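Local coordinates for protein CCR4-not transcription complex subunit 1 (Chaetomium thermophilum var. thermophilum DSM 1495, PDB 6H3Z) that probably acts as an adaptor within the CCR4-NOT complex, the major cytoplasmic mRNA deadenylase, and is represented here by a C-terminal MIF4G domain, at residues 84-89 and 112-117; 160-165 and 197-202. One frame throughout, in Å; residues are numbered along the deposited sequence.

Interaction 1: 84-89 and 112-117; sequences YALQQI and TIRKIA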
loop_
_atom_site.group_PDB
_atom_site.type_symbol
_atom_site.label_atom_id
_atom_site.label_comp_id
_atom_site.label_asym_id
_atom_site.label_seq_id
_atom_site.Cartn_x
_atom_site.Cartn_y
_atom_site.Cartn_z
ATOM N N TYR A 84 5.643 6.767 15.685
ATOM C CA TYR A 84 4.324 6.264 16.078
ATOM C C TYR A 84 3.286 6.449 14.978
ATOM O O TYR A 84 2.537 5.503 14.690
ATOM C CB TYR A 84 3.835 6.945 17.374
ATOM C CG TYR A 84 2.441 6.523 17.788
ATOM C CD1 TYR A 84 2.212 5.280 18.371
ATOM C CD2 TYR A 84 1.349 7.373 17.607
ATOM C CE1 TYR A 84 0.931 4.879 18.737
ATOM C CE2 TYR A 84 0.062 6.987 17.980
ATOM C CZ TYR A 84 -0.141 5.733 18.536
ATOM O OH TYR A 84 -1.398 5.312 18.889
ATOM N N ALA A 85 3.215 7.686 14.405
ATOM C CA ALA A 85 2.279 8.050 13.341
ATOM C C ALA A 85 2.460 7.118 12.143
ATOM O O ALA A 85 1.468 6.606 11.627
ATOM C CB ALA A 85 2.484 9.495 12.934
ATOM N N LEU A 86 3.733 6.827 11.773
ATOM C CA LEU A 86 4.093 5.917 10.687
ATOM C C LEU A 86 3.663 4.476 11.006
ATOM O O LEU A 86 3.161 3.788 10.113
ATOM C CB LEU A 86 5.592 5.982 10.353
ATOM C CG LEU A 86 6.102 7.283 9.752
ATOM C CD1 LEU A 86 7.553 7.433 9.978
ATOM C CD2 LEU A 86 5.824 7.375 8.289
ATOM N N GLN A 87 3.801 4.034 12.272
ATOM C CA GLN A 87 3.351 2.693 12.673
ATOM C C GLN A 87 1.841 2.556 12.461
ATOM O O GLN A 87 1.392 1.579 11.867
ATOM C CB GLN A 87 3.698 2.402 14.138
ATOM C CG GLN A 87 5.137 1.985 14.357
ATOM C CD GLN A 87 5.512 1.961 15.819
ATOM O OE1 GLN A 87 4.696 2.231 16.720
ATOM N NE2 GLN A 87 6.768 1.631 16.086
ATOM N N GLN A 88 1.075 3.574 12.901
ATOM C CA GLN A 88 -0.380 3.611 12.790
ATOM C C GLN A 88 -0.858 3.623 11.346
ATOM O O GLN A 88 -1.721 2.816 11.004
ATOM C CB GLN A 88 -0.964 4.785 13.588
ATOM C CG GLN A 88 -0.589 4.819 15.065
ATOM C CD GLN A 88 -0.850 3.527 15.797
ATOM O OE1 GLN A 88 0.057 2.696 16.004
ATOM N NE2 GLN A 88 -2.071 3.355 16.238
ATOM N N ILE A 89 -0.275 4.496 10.495
ATOM C CA ILE A 89 -0.611 4.610 9.065
ATOM C C ILE A 89 -0.364 3.275 8.361
ATOM O O ILE A 89 -1.240 2.786 7.642
ATOM C CB ILE A 89 0.111 5.820 8.374
ATOM C CG1 ILE A 89 -0.393 7.154 8.973
ATOM C CG2 ILE A 89 -0.091 5.807 6.839
ATOM C CD1 ILE A 89 0.609 8.237 9.043
ATOM N N THR A 112 5.264 11.773 3.501
ATOM C CA THR A 112 5.581 13.092 4.034
ATOM C C THR A 112 6.298 12.959 5.383
ATOM O O THR A 112 7.343 13.580 5.583
ATOM C CB THR A 112 4.283 13.913 4.158
ATOM O OG1 THR A 112 3.636 13.947 2.888
ATOM C CG2 THR A 112 4.512 15.341 4.668
ATOM N N ILE A 113 5.730 12.153 6.299
ATOM C CA ILE A 113 6.276 11.912 7.637
ATOM C C ILE A 113 7.639 11.185 7.528
ATOM O O ILE A 113 8.541 11.497 8.303
ATOM C CB ILE A 113 5.235 11.226 8.577
ATOM C CG1 ILE A 113 4.011 12.154 8.761
ATOM C CG2 ILE A 113 5.831 10.888 9.940
ATOM C CD1 ILE A 113 2.808 11.551 9.420
ATOM N N ARG A 114 7.824 10.305 6.516
ATOM C CA ARG A 114 9.100 9.625 6.287
ATOM C C ARG A 114 10.178 10.659 5.919
ATOM O O ARG A 114 11.329 10.535 6.344
ATOM C CB ARG A 114 8.964 8.628 5.149
ATOM C CG ARG A 114 8.221 7.373 5.497
ATOM C CD ARG A 114 8.136 6.512 4.262
ATOM N NE ARG A 114 9.365 5.745 4.071
ATOM C CZ ARG A 114 9.618 4.979 3.022
ATOM N NH1 ARG A 114 8.746 4.897 2.029
ATOM N NH2 ARG A 114 10.753 4.297 2.951
ATOM N N LYS A 115 9.795 11.673 5.119
ATOM C CA LYS A 115 10.675 12.759 4.699
ATOM C C LYS A 115 10.948 13.689 5.890
ATOM O O LYS A 115 12.104 14.064 6.098
ATOM C CB LYS A 115 10.086 13.536 3.503
ATOM C CG LYS A 115 10.083 12.754 2.199
ATOM C CD LYS A 115 9.574 13.576 1.038
ATOM C CE LYS A 115 9.286 12.729 -0.177
ATOM N NZ LYS A 115 10.508 12.530 -1.022
ATOM N N ILE A 116 9.904 14.040 6.677
ATOM C CA ILE A 116 10.042 14.891 7.858
ATOM C C ILE A 116 11.028 14.254 8.877
ATOM O O ILE A 116 11.940 14.943 9.363
ATOM C CB ILE A 116 8.650 15.230 8.507
ATOM C CG1 ILE A 116 7.751 16.041 7.552
ATOM C CG2 ILE A 116 8.826 16.008 9.809
ATOM C CD1 ILE A 116 6.279 16.150 7.969
ATOM N N ALA A 117 10.862 12.929 9.134
ATOM C CA ALA A 117 11.574 12.109 10.129
ATOM C C ALA A 117 13.020 11.690 9.789
ATOM O O ALA A 117 13.688 11.047 10.606
ATOM C CB ALA A 117 10.750 10.875 10.456
#
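Arg114 keeps its guanidinium clear of 84-89 and meets Leu86 through its aliphatic stem, CG lying 3.7 Å from Leu86 CD2, and the two side chains cross at about a right angle. Beyond that stem the chain bends at chi3 (82°) and the flat group is held by acids and a carbonyl: NH1 makes salt bridges with Glu111 and Asp150, while NH2 is hydrogen-bonded to Ser122 O. These partners probably help to fix its rotation. The other flat group, the Tyr84 ring, carries Gln88 CG of its own helix 3.6 Å above one face, offset toward the rim; its OH is hydrogen-bonded to Asn33 OD1 of helix 22-45.

The apolar grip centres on Leu86 and Ile113, which slide past each other in opposite directions. Ile113 CG2, anti to the backbone N, sits 3.6 Å from Leu86 CG, near the fork of the two methyls. The other branch of Ile113 works separately: its CD1 lies 4.0 Å from Ile89 CD1 and 4.1 Å from Ala85 CB, bridging residues one turn apart. Helix 118-129 adds Val121 and Val125 against Leu86. An alanine at Leu86 would probably open a gap in front of Ile113 CG2 and leave the Arg114 stem without its apolar partner in 84-89.

The axes of the two short segments come within 10.2 Å at 156° between their directions, with the Leu86 and Ile113 CA atoms the nearest pair. Two consecutive helices, 80-93 and 100-116, thus run nearly antiparallel as a helical hairpin, the basic element of the all-helical ARM- and HEAT-like folds to which MIF4G domains belong.

Interaction 2: 160-165 and 197-202; sequences AMAKAL and VRSLEA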
loop_
_atom_site.group_PDB
_atom_site.type_symbol
_atom_site.label_atom_id
_atom_site.label_comp_id
_atom_site.label_asym_id
_atom_site.label_seq_id
_atom_site.Cartn_x
_atom_site.Cartn_y
_atom_site.Cartn_z
ATOM N N ALA A 160 3.446 -15.052 -2.406
ATOM C CA ALA A 160 2.086 -15.000 -1.884
ATOM C C ALA A 160 1.066 -15.461 -2.913
ATOM O O ALA A 160 0.221 -16.295 -2.580
ATOM C CB ALA A 160 1.760 -13.590 -1.409
ATOM N N MET A 161 1.143 -14.920 -4.155
ATOM C CA MET A 161 0.252 -15.268 -5.261
ATOM C C MET A 161 0.529 -16.694 -5.664
ATOM O O MET A 161 -0.413 -17.439 -5.893
ATOM C CB MET A 161 0.473 -14.365 -6.474
ATOM C CG MET A 161 0.282 -12.912 -6.207
ATOM S SD MET A 161 1.044 -11.900 -7.523
ATOM C CE MET A 161 -0.335 -11.576 -8.461
ATOM N N ALA A 162 1.823 -17.077 -5.730
ATOM C CA ALA A 162 2.270 -18.418 -6.058
ATOM C C ALA A 162 1.542 -19.438 -5.161
ATOM O O ALA A 162 0.980 -20.398 -5.698
ATOM C CB ALA A 162 3.778 -18.526 -5.882
ATOM N N LYS A 163 1.477 -19.180 -3.818
ATOM C CA LYS A 163 0.774 -20.037 -2.855
ATOM C C LYS A 163 -0.732 -20.093 -3.149
ATOM O O LYS A 163 -1.282 -21.193 -3.182
ATOM C CB LYS A 163 1.029 -19.609 -1.399
ATOM C CG LYS A 163 0.576 -20.666 -0.377
ATOM C CD LYS A 163 0.799 -20.244 1.070
ATOM C CE LYS A 163 0.637 -21.388 2.051
ATOM N NZ LYS A 163 0.763 -20.941 3.470
ATOM N N ALA A 164 -1.383 -18.928 -3.393
ATOM C CA ALA A 164 -2.807 -18.853 -3.713
ATOM C C ALA A 164 -3.151 -19.645 -4.977
ATOM O O ALA A 164 -4.137 -20.393 -4.965
ATOM C CB ALA A 164 -3.245 -17.414 -3.863
ATOM N N LEU A 165 -2.310 -19.531 -6.039
ATOM C CA LEU A 165 -2.468 -20.253 -7.311
ATOM C C LEU A 165 -2.325 -21.782 -7.119
ATOM O O LEU A 165 -3.083 -22.545 -7.725
ATOM C CB LEU A 165 -1.475 -19.739 -8.369
ATOM C CG LEU A 165 -1.668 -18.316 -8.870
ATOM C CD1 LEU A 165 -0.373 -17.747 -9.357
ATOM C CD2 LEU A 165 -2.702 -18.240 -9.964
ATOM N N VAL A 197 8.382 -14.946 -11.347
ATOM C CA VAL A 197 8.632 -16.321 -11.828
ATOM C C VAL A 197 7.710 -17.303 -11.185
ATOM O O VAL A 197 7.130 -18.129 -11.877
ATOM C CB VAL A 197 10.057 -16.907 -11.595
ATOM C CG1 VAL A 197 10.497 -17.769 -12.763
ATOM C CG2 VAL A 197 11.092 -15.875 -11.220
ATOM N N ARG A 198 7.694 -17.303 -9.847
ATOM C CA ARG A 198 6.975 -18.289 -9.061
ATOM C C ARG A 198 5.480 -18.282 -9.314
ATOM O O ARG A 198 4.888 -19.364 -9.407
ATOM C CB ARG A 198 7.316 -18.145 -7.570
ATOM C CG ARG A 198 8.816 -18.311 -7.259
ATOM C CD ARG A 198 9.391 -19.665 -7.671
ATOM N NE ARG A 198 8.859 -20.744 -6.844
ATOM C CZ ARG A 198 9.440 -21.186 -5.740
ATOM N NH1 ARG A 198 10.589 -20.662 -5.331
ATOM N NH2 ARG A 198 8.878 -22.151 -5.033
ATOM N N SER A 199 4.871 -17.075 -9.459
ATOM C CA SER A 199 3.450 -16.913 -9.759
ATOM C C SER A 199 3.168 -17.439 -11.158
ATOM O O SER A 199 2.244 -18.230 -11.341
ATOM C CB SER A 199 3.066 -15.452 -9.682
ATOM O OG SER A 199 3.198 -15.013 -8.346
ATOM N N LEU A 200 4.004 -17.039 -12.132
ATOM C CA LEU A 200 3.926 -17.483 -13.514
ATOM C C LEU A 200 3.913 -19.012 -13.597
ATOM O O LEU A 200 3.053 -19.566 -14.279
ATOM C CB LEU A 200 5.099 -16.909 -14.316
ATOM C CG LEU A 200 5.333 -17.529 -15.688
ATOM C CD1 LEU A 200 4.353 -16.974 -16.708
ATOM C CD2 LEU A 200 6.763 -17.336 -16.135
ATOM N N GLU A 201 4.820 -19.683 -12.868
ATOM C CA GLU A 201 4.919 -21.149 -12.841
ATOM C C GLU A 201 3.676 -21.789 -12.257
ATOM O O GLU A 201 3.086 -22.667 -12.904
ATOM C CB GLU A 201 6.172 -21.614 -12.097
ATOM C CG GLU A 201 7.448 -21.220 -12.811
ATOM C CD GLU A 201 8.681 -21.937 -12.330
ATOM O OE1 GLU A 201 8.702 -22.372 -11.154
ATOM O OE2 GLU A 201 9.608 -22.111 -13.152
ATOM N N ALA A 202 3.255 -21.305 -11.064
ATOM C CA ALA A 202 2.061 -21.739 -10.340
ATOM C C ALA A 202 0.816 -21.642 -11.230
ATOM O O ALA A 202 0.017 -22.589 -11.287
ATOM C CB ALA A 202 1.880 -20.875 -9.098
#
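Helices 160-165 and 197-202 run almost parallel, 12° apart, with axes as close as 7.8 Å and the CA atoms of Ala162 and Ser199 only 4.2 Å from each other. Small side chains permit this approach. Ala162 CB lies 3.9 Å from Arg198 CB and also rests on the Arg198 carbonyl, while one turn further on Ala202 CB packs 3.6 Å from Leu165 CB and sits over the carbonyl oxygen of Ala162. Beyond CB, Arg198 bends at chi2 and chi3 and leads away from the interface.

Leu165 reaches across with CD1, which lies 4.1 Å from Ser199 CB and 3.9 Å from Ala202 CB, so that one methyl touches both small residues. Its other neighbours include Trp206, further along the same partner helix.

Helix 172-183 comes between these two in the chain, so the pair are next-but-one helices set side by side in the same direction, as in stacked helical hairpins of ARM- and HEAT-like folds. That intervening helix supplies Phe175, Leu176 and Leu179 as companions for Met161, whose CB also touches Ser199 OG.

Ser199 OG, anti to its own carbonyl carbon (chi1 -66°), sits beside Met161 and Ala162 but is hydrogen-bonded to Asp158 OD1, one turn earlier on the first helix. The second carboxylate oxygen, OD2, accepts the backbone N-H of Arg198. Asp158 therefore holds the first turn of helix 197-209 by two bonds, and its negative charge is likely to be favoured by that helix N terminus.

How the interactions relate
From the N terminus the chain first lays down helices 22-45 and 59-75. Interaction 1 then closes a short loop of 22 residues, folding helix 100-116 back beside helix 80-93. Only after helices 118-129 and 140-146 does interaction 2 open; its loop of 31 residues carries helix 172-183 and brings helix 197-209 alongside helix 154-166. The two loops follow in series, neither nesting nor crossing. The centres of interactions 1 and 2 are about 32 Å apart, on opposite sides of the chain's centre. Their nearest atoms stay about 19 Å apart. Interaction 1 thus joins successive helices of the N-terminal part, whereas interaction 2 joins next-but-one helices of the C-terminal part.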